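Local coordinates for aminopeptidase N family protein (Idiomarina loihiensis L2TR, PDB 4FGM) that probably acts as a zinc-dependent aminopeptidase of the M61 family, with a zinc ion in its active-site pocket, at residues A[482-494]-A[500-512]. Sequence-based numbering, arbitrary orientation.
Sequences PARVNFGAKYKAS and VLNVYHDESAYHA
V500 pairs with Y491 in a non-hydrogen-bonded antiparallel bridge, CA to CA 4.3 Å, between strands running at 174°. L501 and N502 then both face K490, which defines a classic beta bulge: L501 N donates to K490 O at 2.8 Å, from 40° out of the carbonyl plane, while N502 N reaches that oxygen only weakly. N502 O takes K490 N, and the N502 side chain lies alongside K490, OD1 3.5 Å from K490 CB. Beyond V503, which pairs with A489, Y504 N binds G488 O at 2.9 Å. Y504 CG lies beside its backbone N (chi1 -67°), which brings the ring edge to the G488-A489 peptide. After the type II turn Y504–E507, E507 OE1 comes 3.0 Å from the CA of G488, which has positive phi and no side chain to bar it; the carboxylate forms a salt bridge with R342. S508 OG binds a water that donates to N486 O, and S508 OG is also hydrogen-bonded to Q564 N. A509 N donates a hydrogen bond to F487 O at 2.7 Å, and A509 CB packs on A489 CB at 3.8 Å. The D471 carboxylate takes the amides of F487, G488 and A489. Bulged hairpin 489-494/497-503 and short helix 508-512 are consistent with a PDZ-like domain.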
loop_
_atom_site.group_PDB
_atom_site.type_symbol
_atom_site.label_atom_id
_atom_site.label_comp_id
_atom_site.label_asym_id
_atom_site.label_seq_id
_atom_site.Cartn_x
_atom_site.Cartn_y
_atom_site.Cartn_z
ATOM N N PRO A 482 -29.162 -11.773 6.194
ATOM C CA PRO A 482 -28.497 -11.243 7.388
ATOM C C PRO A 482 -28.516 -12.269 8.515
ATOM O O PRO A 482 -29.522 -12.964 8.714
ATOM C CB PRO A 482 -29.342 -10.037 7.748
ATOM C CG PRO A 482 -29.904 -9.601 6.456
ATOM C CD PRO A 482 -30.120 -10.818 5.620
ATOM N N ALA A 483 -27.440 -12.324 9.291
ATOM C CA ALA A 483 -27.366 -13.262 10.402
ATOM C C ALA A 483 -28.034 -12.722 11.662
ATOM O O ALA A 483 -28.015 -11.515 11.915
ATOM C CB ALA A 483 -25.909 -13.605 10.689
ATOM N N ARG A 484 -28.628 -13.620 12.443
ATOM C CA ARG A 484 -29.297 -13.230 13.676
ATOM C C ARG A 484 -28.288 -13.173 14.817
ATOM O O ARG A 484 -28.451 -12.407 15.768
ATOM C CB ARG A 484 -30.404 -14.226 14.007
ATOM C CG ARG A 484 -31.759 -13.575 14.302
ATOM C CD ARG A 484 -32.816 -14.014 13.293
ATOM N NE ARG A 484 -32.456 -15.279 12.651
ATOM C CZ ARG A 484 -33.188 -15.875 11.714
ATOM N NH1 ARG A 484 -34.346 -15.349 11.329
ATOM N NH2 ARG A 484 -32.740 -16.972 11.121
ATOM N N VAL A 485 -27.246 -13.992 14.729
ATOM C CA VAL A 485 -26.208 -13.995 15.763
ATOM C C VAL A 485 -24.829 -14.113 15.127
ATOM O O VAL A 485 -24.709 -14.482 13.949
ATOM C CB VAL A 485 -26.353 -15.203 16.732
ATOM C CG1 VAL A 485 -27.732 -15.200 17.351
ATOM C CG2 VAL A 485 -26.127 -16.522 15.965
ATOM N N ASN A 486 -23.796 -13.739 15.878
ATOM C CA ASN A 486 -22.430 -13.894 15.390
ATOM C C ASN A 486 -21.434 -13.903 16.539
ATOM O O ASN A 486 -21.732 -13.483 17.656
ATOM C CB ASN A 486 -22.047 -12.842 14.330
ATOM C CG ASN A 486 -21.896 -11.453 14.885
ATOM O OD1 ASN A 486 -21.921 -11.234 16.090
ATOM N ND2 ASN A 486 -21.727 -10.496 13.990
ATOM N N PHE A 487 -20.250 -14.421 16.269
ATOM C CA PHE A 487 -19.228 -14.526 17.289
ATOM C C PHE A 487 -18.682 -13.214 17.775
ATOM O O PHE A 487 -18.309 -13.090 18.939
ATOM C CB PHE A 487 -18.061 -15.362 16.771
ATOM C CG PHE A 487 -18.358 -16.822 16.689
ATOM C CD1 PHE A 487 -18.401 -17.594 17.840
ATOM C CD2 PHE A 487 -18.576 -17.431 15.460
ATOM C CE1 PHE A 487 -18.662 -18.955 17.766
ATOM C CE2 PHE A 487 -18.839 -18.792 15.377
ATOM C CZ PHE A 487 -18.878 -19.554 16.528
ATOM N N GLY A 488 -18.654 -12.226 16.893
ATOM C CA GLY A 488 -18.051 -10.966 17.266
ATOM C C GLY A 488 -16.566 -11.297 17.180
ATOM O O GLY A 488 -15.763 -10.894 18.021
ATOM N N ALA A 489 -16.218 -12.067 16.149
ATOM C CA ALA A 489 -14.848 -12.498 15.918
ATOM C C ALA A 489 -14.653 -13.001 14.491
ATOM O O ALA A 489 -15.525 -13.666 13.927
ATOM C CB ALA A 489 -14.478 -13.609 16.910
ATOM N N LYS A 490 -13.508 -12.689 13.902
ATOM C CA LYS A 490 -13.221 -13.160 12.555
ATOM C C LYS A 490 -12.578 -14.539 12.662
ATOM O O LYS A 490 -11.928 -14.848 13.656
ATOM C CB LYS A 490 -12.279 -12.200 11.830
ATOM C CG LYS A 490 -12.939 -10.929 11.321
ATOM C CD LYS A 490 -11.943 -10.082 10.555
ATOM C CE LYS A 490 -11.336 -10.862 9.400
ATOM N NZ LYS A 490 -10.251 -10.101 8.726
ATOM N N TYR A 491 -12.763 -15.370 11.643
ATOM C CA TYR A 491 -12.194 -16.701 11.661
ATOM C C TYR A 491 -11.971 -17.263 10.273
ATOM O O TYR A 491 -12.537 -16.781 9.290
ATOM C CB TYR A 491 -13.095 -17.641 12.464
ATOM C CG TYR A 491 -14.514 -17.758 11.950
ATOM C CD1 TYR A 491 -14.838 -18.634 10.911
ATOM C CD2 TYR A 491 -15.536 -16.975 12.492
ATOM C CE1 TYR A 491 -16.150 -18.725 10.423
ATOM C CE2 TYR A 491 -16.844 -17.057 12.013
ATOM C CZ TYR A 491 -17.145 -17.930 10.983
ATOM O OH TYR A 491 -18.439 -18.008 10.519
ATOM N N LYS A 492 -11.128 -18.284 10.211
ATOM C CA LYS A 492 -10.810 -18.974 8.975
ATOM C C LYS A 492 -11.356 -20.392 9.145
ATOM O O LYS A 492 -10.842 -21.170 9.959
ATOM C CB LYS A 492 -9.289 -18.989 8.767
ATOM C CG LYS A 492 -8.787 -19.941 7.695
ATOM C CD LYS A 492 -9.464 -19.705 6.362
ATOM C CE LYS A 492 -8.987 -20.721 5.335
ATOM N NZ LYS A 492 -10.043 -21.012 4.324
ATOM N N ALA A 493 -12.406 -20.714 8.391
ATOM C CA ALA A 493 -13.045 -22.027 8.464
ATOM C C ALA A 493 -12.436 -23.064 7.534
ATOM O O ALA A 493 -12.029 -22.754 6.421
ATOM C CB ALA A 493 -14.531 -21.898 8.169
ATOM N N SER A 494 -12.390 -24.302 8.005
ATOM C CA SER A 494 -11.846 -25.412 7.233
ATOM C C SER A 494 -12.478 -26.664 7.818
ATOM O O SER A 494 -13.161 -26.601 8.834
ATOM C CB SER A 494 -10.324 -25.491 7.393
ATOM O OG SER A 494 -9.985 -25.987 8.680
ATOM N N VAL A 500 -9.639 -18.913 14.827
ATOM C CA VAL A 500 -9.957 -17.541 15.197
ATOM C C VAL A 500 -8.838 -16.539 14.869
ATOM O O VAL A 500 -7.684 -16.701 15.282
ATOM C CB VAL A 500 -10.322 -17.468 16.703
ATOM C CG1 VAL A 500 -10.702 -16.052 17.089
ATOM C CG2 VAL A 500 -11.483 -18.413 16.988
ATOM N N LEU A 501 -9.196 -15.495 14.128
ATOM C CA LEU A 501 -8.237 -14.470 13.729
ATOM C C LEU A 501 -8.286 -13.214 14.609
ATOM O O LEU A 501 -7.248 -12.700 15.008
ATOM C CB LEU A 501 -8.476 -14.099 12.263
ATOM C CG LEU A 501 -8.498 -15.287 11.293
ATOM C CD1 LEU A 501 -8.902 -14.821 9.902
ATOM C CD2 LEU A 501 -7.133 -15.947 11.262
ATOM N N ASN A 502 -9.487 -12.719 14.902
ATOM C CA ASN A 502 -9.651 -11.533 15.745
ATOM C C ASN A 502 -10.867 -11.673 16.652
ATOM O O ASN A 502 -11.893 -12.217 16.241
ATOM C CB ASN A 502 -9.864 -10.275 14.896
ATOM C CG ASN A 502 -8.919 -10.192 13.725
ATOM O OD1 ASN A 502 -9.158 -10.791 12.676
ATOM N ND2 ASN A 502 -7.829 -9.455 13.898
ATOM N N VAL A 503 -10.764 -11.187 17.881
ATOM C CA VAL A 503 -11.908 -11.237 18.777
ATOM C C VAL A 503 -12.241 -9.797 19.159
ATOM O O VAL A 503 -11.409 -9.095 19.740
ATOM C CB VAL A 503 -11.614 -12.072 20.033
ATOM C CG1 VAL A 503 -12.808 -11.995 20.999
ATOM C CG2 VAL A 503 -11.349 -13.532 19.636
ATOM N N TYR A 504 -13.448 -9.359 18.804
ATOM C CA TYR A 504 -13.890 -7.995 19.083
ATOM C C TYR A 504 -14.287 -7.801 20.527
ATOM O O TYR A 504 -15.102 -8.544 21.078
ATOM C CB TYR A 504 -15.055 -7.618 18.163
ATOM C CG TYR A 504 -14.636 -7.529 16.716
ATOM C CD1 TYR A 504 -13.954 -6.415 16.232
ATOM C CD2 TYR A 504 -14.891 -8.576 15.837
ATOM C CE1 TYR A 504 -13.535 -6.346 14.899
ATOM C CE2 TYR A 504 -14.480 -8.521 14.510
ATOM C CZ TYR A 504 -13.803 -7.403 14.048
ATOM O OH TYR A 504 -13.397 -7.350 12.736
ATOM N N HIS A 505 -13.703 -6.773 21.128
ATOM C CA HIS A 505 -13.949 -6.439 22.519
ATOM C C HIS A 505 -15.424 -6.359 22.905
ATOM O O HIS A 505 -16.243 -5.824 22.165
ATOM C CB HIS A 505 -13.280 -5.111 22.844
ATOM C CG HIS A 505 -13.317 -4.765 24.296
ATOM N ND1 HIS A 505 -12.603 -5.467 25.240
ATOM C CD2 HIS A 505 -13.994 -3.803 24.967
ATOM C CE1 HIS A 505 -12.836 -4.952 26.435
ATOM N NE2 HIS A 505 -13.677 -3.943 26.296
ATOM N N ASP A 506 -15.743 -6.902 24.075
ATOM C CA ASP A 506 -17.095 -6.883 24.629
ATOM C C ASP A 506 -18.196 -7.604 23.848
ATOM O O ASP A 506 -19.372 -7.422 24.137
ATOM C CB ASP A 506 -17.520 -5.431 24.887
ATOM C CG ASP A 506 -18.597 -5.320 25.947
ATOM O OD1 ASP A 506 -18.431 -5.934 27.018
ATOM O OD2 ASP A 506 -19.602 -4.616 25.717
ATOM N N GLU A 507 -17.832 -8.421 22.868
ATOM C CA GLU A 507 -18.851 -9.144 22.110
ATOM C C GLU A 507 -18.943 -10.631 22.508
ATOM O O GLU A 507 -18.278 -11.063 23.452
ATOM C CB GLU A 507 -18.619 -8.940 20.608
ATOM C CG GLU A 507 -18.902 -7.488 20.199
ATOM C CD GLU A 507 -18.846 -7.242 18.700
ATOM O OE1 GLU A 507 -19.082 -8.189 17.924
ATOM O OE2 GLU A 507 -18.587 -6.086 18.299
ATOM N N SER A 508 -19.765 -11.407 21.803
ATOM C CA SER A 508 -19.978 -12.825 22.142
ATOM C C SER A 508 -18.750 -13.699 22.426
ATOM O O SER A 508 -18.624 -14.260 23.512
ATOM C CB SER A 508 -20.841 -13.486 21.067
ATOM O OG SER A 508 -22.092 -12.824 20.972
ATOM N N ALA A 509 -17.858 -13.825 21.452
ATOM C CA ALA A 509 -16.656 -14.631 21.621
ATOM C C ALA A 509 -15.869 -14.147 22.832
ATOM O O ALA A 509 -15.367 -14.936 23.641
ATOM C CB ALA A 509 -15.796 -14.536 20.375
ATOM N N TYR A 510 -15.770 -12.835 22.950
ATOM C CA TYR A 510 -15.042 -12.220 24.037
ATOM C C TYR A 510 -15.517 -12.661 25.419
ATOM O O TYR A 510 -14.709 -12.984 26.293
ATOM C CB TYR A 510 -15.152 -10.708 23.891
ATOM C CG TYR A 510 -14.691 -9.945 25.092
ATOM C CD1 TYR A 510 -15.581 -9.601 26.106
ATOM C CD2 TYR A 510 -13.363 -9.559 25.220
ATOM C CE1 TYR A 510 -15.154 -8.885 27.215
ATOM C CE2 TYR A 510 -12.925 -8.848 26.322
ATOM C CZ TYR A 510 -13.827 -8.510 27.318
ATOM O OH TYR A 510 -13.412 -7.770 28.400
ATOM N N HIS A 511 -16.828 -12.683 25.619
ATOM C CA HIS A 511 -17.372 -13.067 26.917
ATOM C C HIS A 511 -17.237 -14.535 27.234
ATOM O O HIS A 511 -17.203 -14.922 28.401
ATOM C CB HIS A 511 -18.831 -12.647 27.006
ATOM C CG HIS A 511 -18.998 -11.181 27.225
ATOM N ND1 HIS A 511 -18.703 -10.577 28.428
ATOM C CD2 HIS A 511 -19.341 -10.185 26.374
ATOM C CE1 HIS A 511 -18.855 -9.270 28.306
ATOM N NE2 HIS A 511 -19.241 -9.007 27.070
ATOM N N ALA A 512 -17.152 -15.351 26.190
ATOM C CA ALA A 512 -17.017 -16.783 26.364
ATOM C C ALA A 512 -15.574 -17.147 26.704
ATOM O O ALA A 512 -15.307 -18.220 27.230
ATOM C CB ALA A 512 -17.465 -17.492 25.094
HETATM O O HOH W 1 -21.538 -10.994 19.149
HETATM O O HOH W 2 -16.116 -11.215 20.807
#